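Local coordinates for aminomethyltransferase (Bartonella henselae, PDB 3GIR), which is an aminomethyltransferase-family protein with a large N-terminal domain of the folate-binding type followed by a C-terminal beta-barrel domain, at residues S114-L119 / T279-K284; A124-D129 / C261-D266; L98-P103 / Q291-K296; P273-L278 / G305-R310. One frame throughout, in Å; residues are numbered along the deposited sequence.

Interaction 1 of 4, residues S114-L119 / T279-K284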
loop_
_atom_site.group_PDB
_atom_site.type_symbol
_atom_site.label_atom_id
_atom_site.label_comp_id
_atom_site.label_asym_id
_atom_site.label_seq_id
_atom_site.Cartn_x
_atom_site.Cartn_y
_atom_site.Cartn_z
ATOM N N SER A 114 -3.208 4.779 13.646
ATOM C CA SER A 114 -3.259 3.830 12.524
ATOM C C SER A 114 -2.107 2.839 12.625
ATOM O O SER A 114 -0.999 3.184 13.069
ATOM C CB SER A 114 -3.102 4.537 11.180
ATOM O OG SER A 114 -4.115 5.481 10.970
ATOM N N ARG A 115 -2.332 1.614 12.185
ATOM C CA ARG A 115 -1.271 0.585 12.126
ATOM C C ARG A 115 -1.394 -0.199 10.851
ATOM O O ARG A 115 -2.510 -0.573 10.458
ATOM C CB ARG A 115 -1.364 -0.417 13.303
ATOM C CG ARG A 115 -0.672 0.086 14.577
ATOM C CD ARG A 115 -0.656 -1.030 15.576
ATOM N NE ARG A 115 0.482 -1.863 15.274
ATOM C CZ ARG A 115 1.623 -1.857 15.965
ATOM N NH1 ARG A 115 2.620 -2.625 15.563
ATOM N NH2 ARG A 115 1.764 -1.115 17.078
ATOM N N TYR A 116 -0.237 -0.507 10.274
ATOM C CA TYR A 116 -0.153 -1.415 9.142
ATOM C C TYR A 116 -0.324 -2.815 9.655
ATOM O O TYR A 116 0.251 -3.210 10.695
ATOM C CB TYR A 116 1.239 -1.289 8.448
ATOM C CG TYR A 116 1.451 -2.195 7.274
ATOM C CD1 TYR A 116 0.924 -1.904 6.035
ATOM C CD2 TYR A 116 2.177 -3.379 7.419
ATOM C CE1 TYR A 116 1.156 -2.767 4.941
ATOM C CE2 TYR A 116 2.386 -4.232 6.344
ATOM C CZ TYR A 116 1.909 -3.917 5.117
ATOM O OH TYR A 116 2.124 -4.861 4.095
ATOM N N SER A 117 -1.142 -3.612 8.977
ATOM C CA SER A 117 -1.373 -4.980 9.373
ATOM C C SER A 117 -1.727 -5.824 8.152
ATOM O O SER A 117 -1.591 -5.398 6.997
ATOM C CB SER A 117 -2.471 -5.096 10.430
ATOM O OG SER A 117 -2.385 -6.327 11.111
ATOM N N TYR A 118 -2.172 -7.043 8.406
ATOM C CA TYR A 118 -2.570 -7.941 7.316
ATOM C C TYR A 118 -3.537 -8.997 7.774
ATOM O O TYR A 118 -3.470 -9.462 8.911
ATOM C CB TYR A 118 -1.320 -8.611 6.661
ATOM C CG TYR A 118 -0.099 -8.697 7.492
ATOM C CD1 TYR A 118 -0.057 -9.529 8.591
ATOM C CD2 TYR A 118 1.066 -8.019 7.158
ATOM C CE1 TYR A 118 1.099 -9.636 9.343
ATOM C CE2 TYR A 118 2.196 -8.109 7.943
ATOM C CZ TYR A 118 2.200 -8.930 9.013
ATOM O OH TYR A 118 3.327 -9.103 9.791
ATOM N N LEU A 119 -4.414 -9.367 6.870
ATOM C CA LEU A 119 -5.345 -10.457 7.067
ATOM C C LEU A 119 -4.600 -11.741 6.660
ATOM O O LEU A 119 -4.215 -11.891 5.520
ATOM C CB LEU A 119 -6.557 -10.208 6.164
ATOM C CG LEU A 119 -7.727 -11.089 6.389
ATOM C CD1 LEU A 119 -8.454 -10.807 7.775
ATOM C CD2 LEU A 119 -8.721 -11.017 5.148
ATOM N N THR A 279 7.387 -9.087 9.290
ATOM C CA THR A 279 7.001 -9.536 10.637
ATOM C C THR A 279 7.061 -8.378 11.630
ATOM O O THR A 279 6.464 -8.499 12.692
ATOM C CB THR A 279 7.919 -10.685 11.220
ATOM O OG1 THR A 279 9.254 -10.184 11.281
ATOM C CG2 THR A 279 7.823 -11.941 10.324
ATOM N N TRP A 280 7.773 -7.296 11.308
ATOM C CA TRP A 280 7.862 -6.102 12.159
ATOM C C TRP A 280 6.466 -5.548 12.529
ATOM O O TRP A 280 6.297 -4.882 13.548
ATOM C CB TRP A 280 8.682 -5.007 11.525
ATOM C CG TRP A 280 8.227 -4.561 10.155
ATOM C CD1 TRP A 280 8.797 -4.926 8.992
ATOM C CD2 TRP A 280 7.174 -3.644 9.825
ATOM N NE1 TRP A 280 8.166 -4.314 7.930
ATOM C CE2 TRP A 280 7.149 -3.536 8.418
ATOM C CE3 TRP A 280 6.232 -2.933 10.573
ATOM C CZ2 TRP A 280 6.237 -2.721 7.755
ATOM C CZ3 TRP A 280 5.335 -2.120 9.888
ATOM C CH2 TRP A 280 5.337 -2.051 8.511
ATOM N N ALA A 281 5.479 -5.834 11.676
ATOM C CA ALA A 281 4.105 -5.357 11.896
ATOM C C ALA A 281 3.376 -6.032 13.064
ATOM O O ALA A 281 2.263 -5.585 13.413
ATOM C CB ALA A 281 3.282 -5.495 10.589
ATOM N N VAL A 282 3.919 -7.131 13.615
ATOM C CA VAL A 282 3.309 -7.888 14.695
ATOM C C VAL A 282 4.245 -7.783 15.887
ATOM O O VAL A 282 5.297 -8.432 15.891
ATOM C CB VAL A 282 3.110 -9.371 14.352
ATOM C CG1 VAL A 282 2.333 -10.119 15.418
ATOM C CG2 VAL A 282 2.380 -9.543 13.024
ATOM N N PRO A 283 3.898 -6.918 16.873
ATOM C CA PRO A 283 4.756 -6.730 18.067
ATOM C C PRO A 283 4.852 -7.991 18.913
ATOM O O PRO A 283 4.062 -8.913 18.758
ATOM C CB PRO A 283 4.087 -5.584 18.834
ATOM C CG PRO A 283 3.110 -4.944 17.872
ATOM C CD PRO A 283 2.731 -6.011 16.854
ATOM N N LYS A 284 5.894 -8.051 19.738
ATOM C CA LYS A 284 6.166 -9.212 20.588
ATOM C C LYS A 284 4.968 -9.614 21.436
ATOM O O LYS A 284 4.663 -10.780 21.531
ATOM C CB LYS A 284 7.409 -8.967 21.504
HETATM O O HOH W 1 1.819 -2.570 12.663
HETATM O O HOH W 2 4.978 -3.501 15.321
HETATM O O HOH W 3 -0.191 -6.265 12.701
#
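Ala281 O collects two water bridges from the strand 114-119. One water donates to Tyr116 O over 2.6 Å and to Ala281 O over 3.1 Å; another lies 2.6 Å from Ala281 O and also bonds to Ser117 OG. Arg115, its chain bent at chi3 (84°), brings NH1 round to the first of these waters: it makes weak bonds to that one and to a third water that in turn donates to Trp280 O. On the way NH1 passes Pro283 CG at 3.3 Å, the two side chains coming from opposite directions.

The strand is an outermost one of the five-stranded antiparallel sheet in the folate-binding-type domain, and the 3-10 turn 279-281 packs against it just before the helix 284-289. No direct hydrogen bond crosses; apolar contacts fill the rest. Ala281 CB sits at the edge of the Tyr116 ring, while Trp280 CH2 meets Tyr116 CD2 at 3.6 Å, the two rings near parallel (25°) but slid so far that they barely overlap. Tyr118 reaches to the turn, its OH 3.4 Å from Val282 CG2 and hydrogen-bonded to Leu278 O. Tyr116 OH is held instead by Asp129 of the neighbouring strand.

Interaction 2 of 4, residues A124-D129 / C261-D266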
loop_
_atom_site.group_PDB
_atom_site.type_symbol
_atom_site.label_atom_id
_atom_site.label_comp_id
_atom_site.label_asym_id
_atom_site.label_seq_id
_atom_site.Cartn_x
_atom_site.Cartn_y
_atom_site.Cartn_z
ATOM N N ALA A 124 -0.806 -18.690 7.420
ATOM C CA ALA A 124 -0.145 -17.391 7.597
ATOM C C ALA A 124 0.269 -16.736 6.299
ATOM O O ALA A 124 1.087 -15.809 6.307
ATOM C CB ALA A 124 1.080 -17.434 8.680
ATOM N N GLY A 125 -0.344 -17.147 5.164
ATOM C CA GLY A 125 -0.207 -16.390 3.934
ATOM C C GLY A 125 -1.025 -15.110 4.026
ATOM O O GLY A 125 -1.997 -15.003 4.783
ATOM N N ILE A 126 -0.601 -14.098 3.275
ATOM C CA ILE A 126 -1.212 -12.776 3.360
ATOM C C ILE A 126 -2.359 -12.661 2.386
ATOM O O ILE A 126 -2.186 -12.526 1.159
ATOM C CB ILE A 126 -0.167 -11.666 3.142
ATOM C CG1 ILE A 126 0.900 -11.660 4.242
ATOM C CG2 ILE A 126 -0.859 -10.216 3.145
ATOM C CD1 ILE A 126 2.136 -10.834 3.894
ATOM N N LEU A 127 -3.601 -12.705 2.901
ATOM C CA LEU A 127 -4.785 -12.504 2.049
ATOM C C LEU A 127 -4.859 -11.049 1.520
ATOM O O LEU A 127 -5.307 -10.827 0.404
ATOM C CB LEU A 127 -6.070 -12.778 2.860
ATOM C CG LEU A 127 -6.154 -14.263 3.301
ATOM C CD1 LEU A 127 -7.262 -14.530 4.379
ATOM C CD2 LEU A 127 -6.464 -15.108 2.006
ATOM N N ASP A 128 -4.464 -10.098 2.349
ATOM C CA ASP A 128 -4.430 -8.666 2.011
ATOM C C ASP A 128 -3.643 -7.951 3.061
ATOM O O ASP A 128 -3.634 -8.344 4.227
ATOM C CB ASP A 128 -5.825 -8.035 1.889
ATOM C CG ASP A 128 -5.844 -6.789 0.954
ATOM O OD1 ASP A 128 -4.791 -6.568 0.305
ATOM O OD2 ASP A 128 -6.842 -6.009 1.030
ATOM N N ASP A 129 -2.983 -6.880 2.660
ATOM C CA ASP A 129 -2.424 -5.964 3.663
ATOM C C ASP A 129 -3.383 -4.800 3.834
ATOM O O ASP A 129 -4.179 -4.507 2.915
ATOM C CB ASP A 129 -0.972 -5.561 3.415
ATOM C CG ASP A 129 -0.690 -4.894 2.155
ATOM O OD1 ASP A 129 -1.491 -4.865 1.174
ATOM O OD2 ASP A 129 0.498 -4.371 2.123
ATOM N N CYS A 261 5.317 -2.548 -0.433
ATOM C CA CYS A 261 4.742 -3.717 -1.152
ATOM C C CYS A 261 3.444 -3.417 -1.856
ATOM O O CYS A 261 2.614 -2.606 -1.378
ATOM C CB CYS A 261 4.462 -4.852 -0.204
ATOM S SG CYS A 261 5.984 -5.621 0.398
ATOM N N LEU A 262 3.221 -4.130 -2.960
ATOM C CA LEU A 262 1.941 -4.113 -3.649
ATOM C C LEU A 262 1.351 -5.525 -3.562
ATOM O O LEU A 262 1.912 -6.492 -4.123
ATOM C CB LEU A 262 2.067 -3.592 -5.082
ATOM C CG LEU A 262 0.793 -3.814 -5.904
ATOM C CD1 LEU A 262 -0.269 -2.905 -5.279
ATOM C CD2 LEU A 262 1.049 -3.496 -7.375
ATOM N N HIS A 263 0.189 -5.679 -2.914
ATOM C CA HIS A 263 -0.391 -6.979 -2.838
ATOM C C HIS A 263 -0.854 -7.425 -4.215
ATOM O O HIS A 263 -1.358 -6.651 -5.031
ATOM C CB HIS A 263 -1.551 -7.012 -1.840
ATOM C CG HIS A 263 -1.973 -8.393 -1.470
ATOM N ND1 HIS A 263 -2.786 -9.138 -2.282
ATOM C CD2 HIS A 263 -1.636 -9.195 -0.426
ATOM C CE1 HIS A 263 -2.965 -10.331 -1.747
ATOM N NE2 HIS A 263 -2.282 -10.398 -0.620
ATOM N N GLY A 264 -0.556 -8.691 -4.510
ATOM C CA GLY A 264 -0.764 -9.260 -5.856
ATOM C C GLY A 264 0.504 -9.293 -6.691
ATOM O O GLY A 264 0.583 -10.015 -7.691
ATOM N N ASN A 265 1.510 -8.534 -6.262
ATOM C CA ASN A 265 2.849 -8.525 -6.867
ATOM C C ASN A 265 3.838 -9.062 -5.859
ATOM O O ASN A 265 4.281 -10.221 -5.930
ATOM C CB ASN A 265 3.296 -7.124 -7.268
ATOM C CG ASN A 265 2.743 -6.672 -8.620
ATOM O OD1 ASN A 265 1.579 -6.945 -8.957
ATOM N ND2 ASN A 265 3.538 -5.919 -9.361
ATOM N N ASP A 266 4.141 -8.243 -4.870
ATOM C CA ASP A 266 5.180 -8.567 -3.909
ATOM C C ASP A 266 4.783 -9.400 -2.732
ATOM O O ASP A 266 5.641 -9.910 -2.037
ATOM C CB ASP A 266 5.773 -7.274 -3.384
ATOM C CG ASP A 266 6.016 -6.281 -4.494
ATOM O OD1 ASP A 266 6.785 -6.566 -5.464
ATOM O OD2 ASP A 266 5.364 -5.210 -4.417
HETATM O O HOH W 4 -0.582 -3.593 -1.103
HETATM O O HOH W 5 1.537 -2.314 1.107
#
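His263 drives its imidazole against the backbone of residues 126-128, where the packing is close. NE2 donates to Ile126 O over 2.8 Å in an almost straight bond (176°); the oxygen lies in the ring plane, whereas the nitrogen stands well above the plane of the carbonyl. CG of His263 lies opposite the backbone N across the CA-CB bond (chi1 -166°), which carries the ring across to the strand. There one face receives Asp128 CA, 4.0 Å from the ring centroid in a CH-pi contact, and Ile126 CG2 touches His263 CD2 at 3.8 Å. Leu127 O lies 3.2 Å from His263 CE1.

This is where strand 126-136 of the folate-binding-type domain turns a corner at Leu127, and His263 belongs to the long irregular loop between helices 248-257 and 284-289. Within that loop Asp266 OD2 accepts from Leu262 N and forms a salt bridge with Arg255, and Leu262 O accepts from the N of Asn265 and of Asp266, so the turn that contains His263 is closed by its own hydrogen bonds.

On the side of Asp129 and Cys261 the segments stand farther apart and meet through two waters. One water accepts from His263 N and lies near Asp129 OD1; a second lies 2.5 Å from Asp129 OD2 and 2.7 Å from Cys261 O. Asp128 OD2 is bonded to the backbone N of Asn145.

The direction of the bond to Ile126 O means that NE2 carries a proton, and with Asp128 CA on one face it restrains the rotation of the ring.

Interaction 3 of 4, residues L98-P103 / Q291-K296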
loop_
_atom_site.group_PDB
_atom_site.type_symbol
_atom_site.label_atom_id
_atom_site.label_comp_id
_atom_site.label_asym_id
_atom_site.label_seq_id
_atom_site.Cartn_x
_atom_site.Cartn_y
_atom_site.Cartn_z
ATOM N N LEU A 98 -11.290 -7.616 16.360
ATOM C CA LEU A 98 -10.103 -7.191 15.602
ATOM C C LEU A 98 -8.866 -7.921 16.027
ATOM O O LEU A 98 -8.044 -8.283 15.189
ATOM C CB LEU A 98 -9.943 -5.651 15.582
ATOM C CG LEU A 98 -10.992 -4.994 14.680
ATOM C CD1 LEU A 98 -10.991 -3.494 15.056
ATOM C CD2 LEU A 98 -10.688 -5.211 13.172
ATOM N N SER A 99 -8.751 -8.189 17.329
ATOM C CA SER A 99 -7.567 -8.930 17.821
ATOM C C SER A 99 -7.592 -10.410 17.484
ATOM O O SER A 99 -6.580 -11.065 17.558
ATOM C CB SER A 99 -7.444 -8.721 19.337
ATOM O OG SER A 99 -7.483 -7.378 19.675
ATOM N N TYR A 100 -8.733 -10.928 17.085
ATOM C CA TYR A 100 -8.828 -12.267 16.507
ATOM C C TYR A 100 -8.624 -12.276 15.001
ATOM O O TYR A 100 -7.877 -13.086 14.435
ATOM C CB TYR A 100 -10.174 -12.842 16.857
ATOM C CG TYR A 100 -10.481 -14.126 16.138
ATOM C CD1 TYR A 100 -9.755 -15.283 16.401
ATOM C CD2 TYR A 100 -11.478 -14.204 15.202
ATOM C CE1 TYR A 100 -10.015 -16.449 15.735
ATOM C CE2 TYR A 100 -11.774 -15.387 14.550
ATOM C CZ TYR A 100 -11.023 -16.533 14.851
ATOM O OH TYR A 100 -11.243 -17.706 14.182
ATOM N N ALA A 101 -9.264 -11.316 14.322
ATOM C CA ALA A 101 -9.207 -11.306 12.865
ATOM C C ALA A 101 -7.852 -10.991 12.330
ATOM O O ALA A 101 -7.449 -11.511 11.282
ATOM C CB ALA A 101 -10.280 -10.322 12.226
ATOM N N LEU A 102 -7.159 -10.079 13.020
ATOM C CA LEU A 102 -5.856 -9.559 12.561
ATOM C C LEU A 102 -4.825 -9.719 13.661
ATOM O O LEU A 102 -5.201 -9.644 14.849
ATOM C CB LEU A 102 -5.946 -8.062 12.264
ATOM C CG LEU A 102 -6.981 -7.648 11.237
ATOM C CD1 LEU A 102 -7.120 -6.101 11.162
ATOM C CD2 LEU A 102 -6.646 -8.217 9.820
ATOM N N PRO A 103 -3.535 -9.727 13.277
ATOM C CA PRO A 103 -2.475 -9.825 14.313
ATOM C C PRO A 103 -2.138 -8.474 14.949
ATOM O O PRO A 103 -1.025 -7.965 14.811
ATOM C CB PRO A 103 -1.280 -10.397 13.536
ATOM C CG PRO A 103 -1.490 -9.857 12.141
ATOM C CD PRO A 103 -2.991 -9.780 11.927
ATOM N N GLN A 291 -3.361 -14.815 19.758
ATOM C CA GLN A 291 -4.826 -14.970 19.707
ATOM C C GLN A 291 -5.428 -14.715 18.307
ATOM O O GLN A 291 -6.614 -14.906 18.114
ATOM C CB GLN A 291 -5.514 -14.162 20.787
ATOM C CG GLN A 291 -5.416 -12.674 20.641
ATOM C CD GLN A 291 -6.120 -11.876 21.751
ATOM O OE1 GLN A 291 -5.468 -11.306 22.653
ATOM N NE2 GLN A 291 -7.452 -11.801 21.669
ATOM N N PHE A 292 -4.601 -14.277 17.369
ATOM C CA PHE A 292 -5.100 -13.984 16.027
ATOM C C PHE A 292 -5.189 -15.206 15.140
ATOM O O PHE A 292 -4.410 -16.189 15.281
ATOM C CB PHE A 292 -4.238 -12.928 15.342
ATOM C CG PHE A 292 -2.768 -13.276 15.212
ATOM C CD1 PHE A 292 -2.273 -13.856 14.093
ATOM C CD2 PHE A 292 -1.861 -12.907 16.189
ATOM C CE1 PHE A 292 -0.914 -14.147 13.968
ATOM C CE2 PHE A 292 -0.497 -13.182 16.004
ATOM C CZ PHE A 292 -0.074 -13.790 14.897
ATOM N N TYR A 293 -6.090 -15.131 14.166
ATOM C CA TYR A 293 -6.264 -16.118 13.115
ATOM C C TYR A 293 -4.950 -16.242 12.301
ATOM O O TYR A 293 -4.450 -15.259 11.787
ATOM C CB TYR A 293 -7.425 -15.693 12.192
ATOM C CG TYR A 293 -7.939 -16.789 11.301
ATOM C CD1 TYR A 293 -9.109 -17.482 11.625
ATOM C CD2 TYR A 293 -7.247 -17.205 10.193
ATOM C CE1 TYR A 293 -9.563 -18.551 10.837
ATOM C CE2 TYR A 293 -7.714 -18.234 9.374
ATOM C CZ TYR A 293 -8.866 -18.926 9.714
ATOM O OH TYR A 293 -9.297 -19.952 8.903
ATOM N N GLY A 294 -4.413 -17.464 12.190
ATOM C CA GLY A 294 -3.118 -17.713 11.554
ATOM C C GLY A 294 -1.941 -17.753 12.496
ATOM O O GLY A 294 -0.807 -17.918 12.023
ATOM N N ALA A 295 -2.131 -17.505 13.801
ATOM C CA ALA A 295 -1.021 -17.380 14.732
ATOM C C ALA A 295 -0.116 -18.619 14.777
ATOM O O ALA A 295 1.090 -18.461 14.839
ATOM C CB ALA A 295 -1.526 -17.034 16.146
ATOM N N LYS A 296 -0.700 -19.797 14.801
ATOM C CA LYS A 296 0.122 -21.015 14.972
ATOM C C LYS A 296 1.097 -21.115 13.800
ATOM O O LYS A 296 2.290 -21.300 14.023
ATOM C CB LYS A 296 -0.746 -22.270 15.041
ATOM C CG LYS A 296 0.060 -23.580 14.996
ATOM C CD LYS A 296 -0.821 -24.768 15.226
ATOM C CE LYS A 296 -0.038 -26.086 15.104
ATOM N NZ LYS A 296 -0.901 -27.219 15.601
HETATM O O HOH W 6 -5.174 -12.846 10.448
#
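The Phe292 ring is sandwiched: Pro103 CB lies over the centre of one face, 3.5 Å from the centroid and only 5° off the normal in a CH-pi contact, and Ala295 CB covers the opposite face. Near this stack the C-terminal end of helix 94-101 meets the type II beta turn 292-295, whose Gly294 is the N-cap of helix 295-304. The contact thus joins a helix of the folate-binding-type domain to the helical connection that leads on toward the C-terminal barrel.

Phe292 CG occupies the crowded position between backbone N and carbonyl carbon (chi1 58°), which directs the ring onto Pro103; Phe292 CB itself lies 3.5 Å from Leu102 O. On the other flank the Tyr100 and Tyr293 side chains run side by side in the same direction. Tyr100 CZ lies in the plane of the Tyr293 ring, at its edge, and the hydroxyl oxygen of Tyr100 comes 3.3 Å from Tyr293 CD1; Gln291 O in turn meets the edge of the Tyr100 ring. Arg159 makes a cation-pi contact with Tyr293 and also bonds to Ala101 O. Farther out, the extended Gln291 side chain passes along Ser99, its CG near Ser99 O.

Between the two aromatic groups the backbones are joined. Tyr293 N donates to Tyr100 O over 2.7 Å, in the carbonyl plane and nearly straight (168°), and Phe292 CA adds a CA-H...O contact to that oxygen. One water donates both to Ala101 O, at 2.8 Å, and to Tyr293 O, at 2.9 Å.

Interaction 4 of 4, residues P273-L278 / G305-R310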
loop_
_atom_site.group_PDB
_atom_site.type_symbol
_atom_site.label_atom_id
_atom_site.label_comp_id
_atom_site.label_asym_id
_atom_site.label_seq_id
_atom_site.Cartn_x
_atom_site.Cartn_y
_atom_site.Cartn_z
ATOM N N PRO A 273 4.329 -13.334 6.235
ATOM C CA PRO A 273 5.061 -12.133 6.546
ATOM C C PRO A 273 6.551 -12.409 6.767
ATOM O O PRO A 273 7.352 -11.506 6.612
ATOM C CB PRO A 273 4.408 -11.612 7.850
ATOM C CG PRO A 273 3.035 -12.141 7.751
ATOM C CD PRO A 273 3.195 -13.532 7.151
ATOM N N ILE A 274 6.881 -13.657 7.091
ATOM C CA ILE A 274 8.259 -14.034 7.310
ATOM C C ILE A 274 8.976 -13.963 5.971
ATOM O O ILE A 274 10.029 -13.306 5.878
ATOM C CB ILE A 274 8.365 -15.454 7.975
ATOM C CG1 ILE A 274 7.654 -15.507 9.369
ATOM C CG2 ILE A 274 9.824 -15.871 8.126
ATOM C CD1 ILE A 274 6.026 -15.297 9.402
ATOM N N ASP A 275 8.412 -14.601 4.938
ATOM C CA ASP A 275 9.035 -14.567 3.605
ATOM C C ASP A 275 9.119 -13.104 3.120
ATOM O O ASP A 275 10.067 -12.684 2.488
ATOM C CB ASP A 275 8.174 -15.342 2.589
ATOM C CG ASP A 275 7.860 -16.753 3.006
ATOM O OD1 ASP A 275 8.758 -17.353 3.659
ATOM O OD2 ASP A 275 6.716 -17.241 2.612
ATOM N N ALA A 276 8.065 -12.323 3.380
ATOM C CA ALA A 276 7.966 -10.964 2.911
ATOM C C ALA A 276 8.719 -9.910 3.695
ATOM O O ALA A 276 8.713 -8.739 3.341
ATOM C CB ALA A 276 6.430 -10.568 2.805
ATOM N N ALA A 277 9.390 -10.333 4.771
ATOM C CA ALA A 277 10.069 -9.414 5.693
ATOM C C ALA A 277 9.173 -8.280 6.164
ATOM O O ALA A 277 9.579 -7.101 6.176
ATOM C CB ALA A 277 11.390 -8.838 5.077
ATOM N N LEU A 278 7.995 -8.691 6.664
ATOM C CA LEU A 278 7.001 -7.781 7.201
ATOM C C LEU A 278 6.619 -8.199 8.639
ATOM O O LEU A 278 5.604 -7.710 9.176
ATOM C CB LEU A 278 5.794 -7.776 6.278
ATOM C CG LEU A 278 5.917 -7.246 4.850
ATOM C CD1 LEU A 278 4.572 -7.411 4.158
ATOM C CD2 LEU A 278 6.304 -5.795 4.834
ATOM N N GLY A 305 12.119 -20.091 9.813
ATOM C CA GLY A 305 12.767 -19.151 8.875
ATOM C C GLY A 305 12.120 -19.102 7.485
ATOM O O GLY A 305 11.280 -19.935 7.115
ATOM N N PRO A 306 12.506 -18.101 6.689
ATOM C CA PRO A 306 11.791 -17.883 5.405
ATOM C C PRO A 306 12.023 -18.980 4.341
ATOM O O PRO A 306 13.092 -19.554 4.299
ATOM C CB PRO A 306 12.292 -16.497 4.958
ATOM C CG PRO A 306 13.446 -16.150 5.849
ATOM C CD PRO A 306 13.332 -16.963 7.100
ATOM N N SER A 307 10.997 -19.284 3.519
ATOM C CA SER A 307 11.136 -20.252 2.394
ATOM C C SER A 307 11.685 -19.571 1.122
ATOM O O SER A 307 12.175 -20.255 0.224
ATOM C CB SER A 307 9.817 -21.048 2.119
ATOM O OG SER A 307 8.752 -20.289 1.534
ATOM N N ARG A 308 11.587 -18.239 1.088
ATOM C CA ARG A 308 12.164 -17.370 0.063
ATOM C C ARG A 308 12.094 -15.986 0.703
ATOM O O ARG A 308 11.380 -15.816 1.697
ATOM C CB ARG A 308 11.326 -17.365 -1.173
ATOM C CG ARG A 308 9.867 -17.376 -0.946
ATOM C CD ARG A 308 9.230 -17.297 -2.318
ATOM N NE ARG A 308 7.784 -17.249 -2.319
ATOM C CZ ARG A 308 7.044 -16.829 -3.361
ATOM N NH1 ARG A 308 7.623 -16.379 -4.494
ATOM N NH2 ARG A 308 5.699 -16.842 -3.278
ATOM N N CYS A 309 12.808 -15.003 0.160
ATOM C CA CYS A 309 12.997 -13.706 0.864
ATOM C C CYS A 309 12.696 -12.552 -0.072
ATOM O O CYS A 309 13.300 -12.480 -1.138
ATOM C CB CYS A 309 14.400 -13.483 1.325
ATOM S SG CYS A 309 14.875 -14.829 2.473
ATOM N N ARG A 310 11.836 -11.609 0.356
ATOM C CA ARG A 310 11.605 -10.398 -0.433
ATOM C C ARG A 310 12.760 -9.420 -0.290
ATOM O O ARG A 310 13.181 -9.049 0.845
ATOM C CB ARG A 310 10.336 -9.691 0.028
ATOM C CG ARG A 310 10.039 -8.449 -0.859
ATOM C CD ARG A 310 8.720 -7.802 -0.405
ATOM N NE ARG A 310 8.846 -7.348 0.993
ATOM C CZ ARG A 310 9.357 -6.197 1.416
ATOM N NH1 ARG A 310 9.719 -5.211 0.595
ATOM N NH2 ARG A 310 9.435 -5.985 2.720
HETATM O O HOH W 7 6.450 -17.819 -0.249
HETATM O O HOH W 8 6.282 -19.731 2.970
#
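The type I beta turn 274-277, in the long loop of the folate-binding-type domain, receives the chain as it leaves helix 295-304 and enters the first strand of the C-terminal barrel. Asp275 is central: its O accepts from Arg310 N over 3.0 Å, nearly along the C=O axis, and its carboxylate OD1 accepts from Ser307 N, also at 3.0 Å, on the syn side but 34° out of the carboxylate plane. With CG beside its own backbone N (chi1 -54°), the Asp275 side chain bends toward residues 306-308. Arg308 O makes a CA-H...O contact with Asp275 CA.

Strand 309-315 begins at this point, so the bond to Arg310 N ties the strand's first residues directly to the turn, and the Arg310 side chain, which points toward the turn, adds a second grip. Bent at chi3 (62°), it holds Ala276 O side-on: NE at 2.7 Å and NH2 at 2.9 Å converge on this one oxygen, which lies in the guanidinium plane. NH2 also passes Leu278 CD2 at 3.8 Å.

At the other end, Ile274 CG2 rests on Pro306 CD, also 3.8 Å away, the two side chains crossing at about a right angle. Two waters donate to Asp275 OD2, one of them accepting from Arg308 NE and the other 2.9 Å from Ser307 OG; Arg308 also makes a cation-pi contact with Tyr355 of the barrel.

Overall arrangement
From the N terminus, helix 94-101 opens the longest loop, closed by interaction 3 at residues 291-296. Strand 114-120 follows and is joined to 279-284 by interaction 1, nested inside that loop; the next strand meets 261-266 in interaction 2, nested deeper still. After interaction 2 has closed, residues 273-278 open interaction 4, which ends at 305-310 and so crosses interactions 1 and 3. Interactions 1 and 2 share neighbouring strands of one sheet, and interactions 1 and 4 meet at Tyr118, which packs on Pro273. Together they tie the loop 258-283 to strands 114-120 and 126-136 of the sheet and to the first strand of the barrel, and the start of helix 295-304 to helix 94-101.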